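Local coordinates for protein galactose-binding lectin (Arachis hypogaea, PDB 6VAW) that binds D-galactose and related galactosides as a calcium- and manganese-dependent homotetrameric lectin of the legume family, at residues Pro51-Ser56 with Ser227-Thr232. Sequence-based numbering, arbitrary orientation.
Sequences PVRIWS and STLITT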
loop_
_atom_site.group_PDB
_atom_site.type_symbol
_atom_site.label_atom_id
_atom_site.label_comp_id
_atom_site.label_asym_id
_atom_site.label_seq_id
_atom_site.Cartn_x
_atom_site.Cartn_y
_atom_site.Cartn_z
ATOM N N PRO A 51 5.383 -17.862 -7.444
ATOM C CA PRO A 51 5.450 -18.731 -6.302
ATOM C C PRO A 51 5.624 -17.862 -5.046
ATOM O O PRO A 51 6.320 -16.893 -5.073
ATOM C CB PRO A 51 6.719 -19.552 -6.555
ATOM C CG PRO A 51 6.914 -19.463 -8.025
ATOM C CD PRO A 51 6.474 -18.071 -8.379
ATOM N N VAL A 52 5.019 -18.296 -3.952
ATOM C CA VAL A 52 5.125 -17.553 -2.709
ATOM C C VAL A 52 5.875 -18.434 -1.706
ATOM O O VAL A 52 5.475 -19.580 -1.512
ATOM C CB VAL A 52 3.708 -17.152 -2.217
ATOM C CG1 VAL A 52 3.740 -16.635 -0.779
ATOM C CG2 VAL A 52 3.059 -16.127 -3.166
ATOM N N ARG A 53 6.913 -17.893 -1.056
ATOM C CA ARG A 53 7.675 -18.652 -0.046
ATOM C C ARG A 53 6.908 -18.582 1.277
ATOM O O ARG A 53 6.922 -17.533 1.933
ATOM C CB ARG A 53 9.110 -18.080 0.074
ATOM C CG ARG A 53 10.125 -18.921 0.838
ATOM C CD ARG A 53 11.423 -18.111 0.796
ATOM N NE ARG A 53 12.414 -18.591 1.736
ATOM C CZ ARG A 53 13.325 -17.812 2.310
ATOM N NH1 ARG A 53 13.325 -16.500 2.081
ATOM N NH2 ARG A 53 14.227 -18.329 3.129
ATOM N N ILE A 54 6.176 -19.662 1.640
ATOM C CA ILE A 54 5.368 -19.673 2.863
ATOM C C ILE A 54 6.153 -20.123 4.079
ATOM O O ILE A 54 5.733 -19.869 5.203
ATOM C CB ILE A 54 4.044 -20.474 2.736
ATOM C CG1 ILE A 54 4.250 -21.911 2.170
ATOM C CG2 ILE A 54 3.058 -19.657 1.916
ATOM C CD1 ILE A 54 3.271 -22.940 2.676
ATOM N N TRP A 55 7.282 -20.770 3.870
ATOM C CA TRP A 55 8.110 -21.214 4.993
ATOM C C TRP A 55 9.562 -21.444 4.514
ATOM O O TRP A 55 9.822 -21.574 3.315
ATOM C CB TRP A 55 7.496 -22.419 5.771
ATOM C CG TRP A 55 7.445 -23.733 5.057
ATOM C CD1 TRP A 55 6.404 -24.242 4.336
ATOM C CD2 TRP A 55 8.430 -24.774 5.136
ATOM N NE1 TRP A 55 6.695 -25.524 3.927
ATOM C CE2 TRP A 55 7.943 -25.869 4.389
ATOM C CE3 TRP A 55 9.696 -24.868 5.731
ATOM C CZ2 TRP A 55 8.708 -27.021 4.170
ATOM C CZ3 TRP A 55 10.428 -26.038 5.563
ATOM C CH2 TRP A 55 9.941 -27.089 4.777
ATOM N N SER A 56 10.506 -21.352 5.452
ATOM C CA SER A 56 11.932 -21.456 5.156
ATOM C C SER A 56 12.576 -22.581 5.938
ATOM O O SER A 56 12.487 -22.613 7.166
ATOM C CB SER A 56 12.622 -20.131 5.465
ATOM O OG SER A 56 14.036 -20.217 5.420
ATOM N N SER A 227 1.347 -11.327 2.484
ATOM C CA SER A 227 2.011 -12.350 3.283
ATOM C C SER A 227 3.326 -11.780 3.764
ATOM O O SER A 227 3.962 -11.035 3.018
ATOM C CB SER A 227 2.216 -13.627 2.483
ATOM O OG SER A 227 3.227 -13.454 1.498
ATOM N N THR A 228 3.727 -12.099 4.989
ATOM C CA THR A 228 4.983 -11.638 5.569
ATOM C C THR A 228 5.672 -12.819 6.246
ATOM O O THR A 228 5.093 -13.476 7.103
ATOM C CB THR A 228 4.802 -10.430 6.501
ATOM O OG1 THR A 228 4.289 -9.340 5.741
ATOM C CG2 THR A 228 6.107 -9.984 7.167
ATOM N N LEU A 229 6.927 -13.047 5.855
ATOM C CA LEU A 229 7.798 -14.116 6.384
ATOM C C LEU A 229 8.978 -13.455 7.086
ATOM O O LEU A 229 9.676 -12.653 6.470
ATOM C CB LEU A 229 8.269 -15.072 5.251
ATOM C CG LEU A 229 9.304 -16.174 5.588
ATOM C CD1 LEU A 229 8.706 -17.293 6.469
ATOM C CD2 LEU A 229 9.889 -16.770 4.319
ATOM N N ILE A 230 9.125 -13.702 8.393
ATOM C CA ILE A 230 10.239 -13.148 9.155
ATOM C C ILE A 230 11.509 -13.869 8.677
ATOM O O ILE A 230 11.523 -15.096 8.595
ATOM C CB ILE A 230 10.004 -13.256 10.691
ATOM C CG1 ILE A 230 8.847 -12.318 11.174
ATOM C CG2 ILE A 230 11.307 -13.053 11.513
ATOM C CD1 ILE A 230 8.941 -10.751 10.917
ATOM N N THR A 231 12.524 -13.084 8.285
ATOM C CA THR A 231 13.818 -13.572 7.793
ATOM C C THR A 231 14.854 -13.312 8.894
ATOM O O THR A 231 15.039 -12.160 9.284
ATOM C CB THR A 231 14.172 -12.909 6.436
ATOM O OG1 THR A 231 14.040 -11.486 6.546
ATOM C CG2 THR A 231 13.311 -13.419 5.279
ATOM N N THR A 232 15.394 -14.383 9.496
ATOM C CA THR A 232 16.364 -14.274 10.594
ATOM C C THR A 232 17.510 -15.269 10.375
ATOM O O THR A 232 18.381 -15.025 9.546
ATOM C CB THR A 232 15.675 -14.436 11.978
ATOM O OG1 THR A 232 16.639 -14.256 13.019
ATOM C CG2 THR A 232 14.964 -15.780 12.156
#
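The backbones come closest at Ile54 and Leu229, whose CA atoms are 7.0 Å apart, and the two segments run in roughly the same direction, 31° apart; no hydrogen bond crosses, and the contact is van der Waals packing of side chains on side chains and on backbone. With CG anti to the backbone N (chi1 174°), Leu229 reaches toward 51-56 and ends in two methyls. CD2 sits 3.8 Å above one face of the Arg53 guanidinium, offset toward the rim, and lies 3.9 Å from Arg53 O. The two side chains cross at about a right angle, and CD2 touches the arginine all along, from CG and CD to NE, CZ and NH1. CD1 meets the loop that follows, 4.1 Å from Ile54 O and 4.2 Å from Trp55 CA. Two residues back along each segment, Val52 CG1 packs against Ser227 OG at 3.9 Å. This is the legume-lectin jelly-roll sandwich at one end: Val52 and Arg53 finish strand 43-53 of the seven-stranded sheet, while Ser227 to Leu229 finish strand 217-229 of the other sheet, so Leu229 packs between the two layers where both strands run out. Arg53 keeps its chain extended from CG to NE, which lays the arm under CD2 and brings NH1 to a salt bridge with Glu2 OE1; NH2 adds a weak hydrogen bond of 3.0 Å to Ser56 OG, bent to 124°. Trp55 points away from 227-232, and its NE1 bonds Leu198 O. Thr231 CG2 approaches Arg53 NH1 obliquely at 4.4 Å, and Arg53 and Thr231 also pack on Gly14 and Ser12 of a neighbouring subunit.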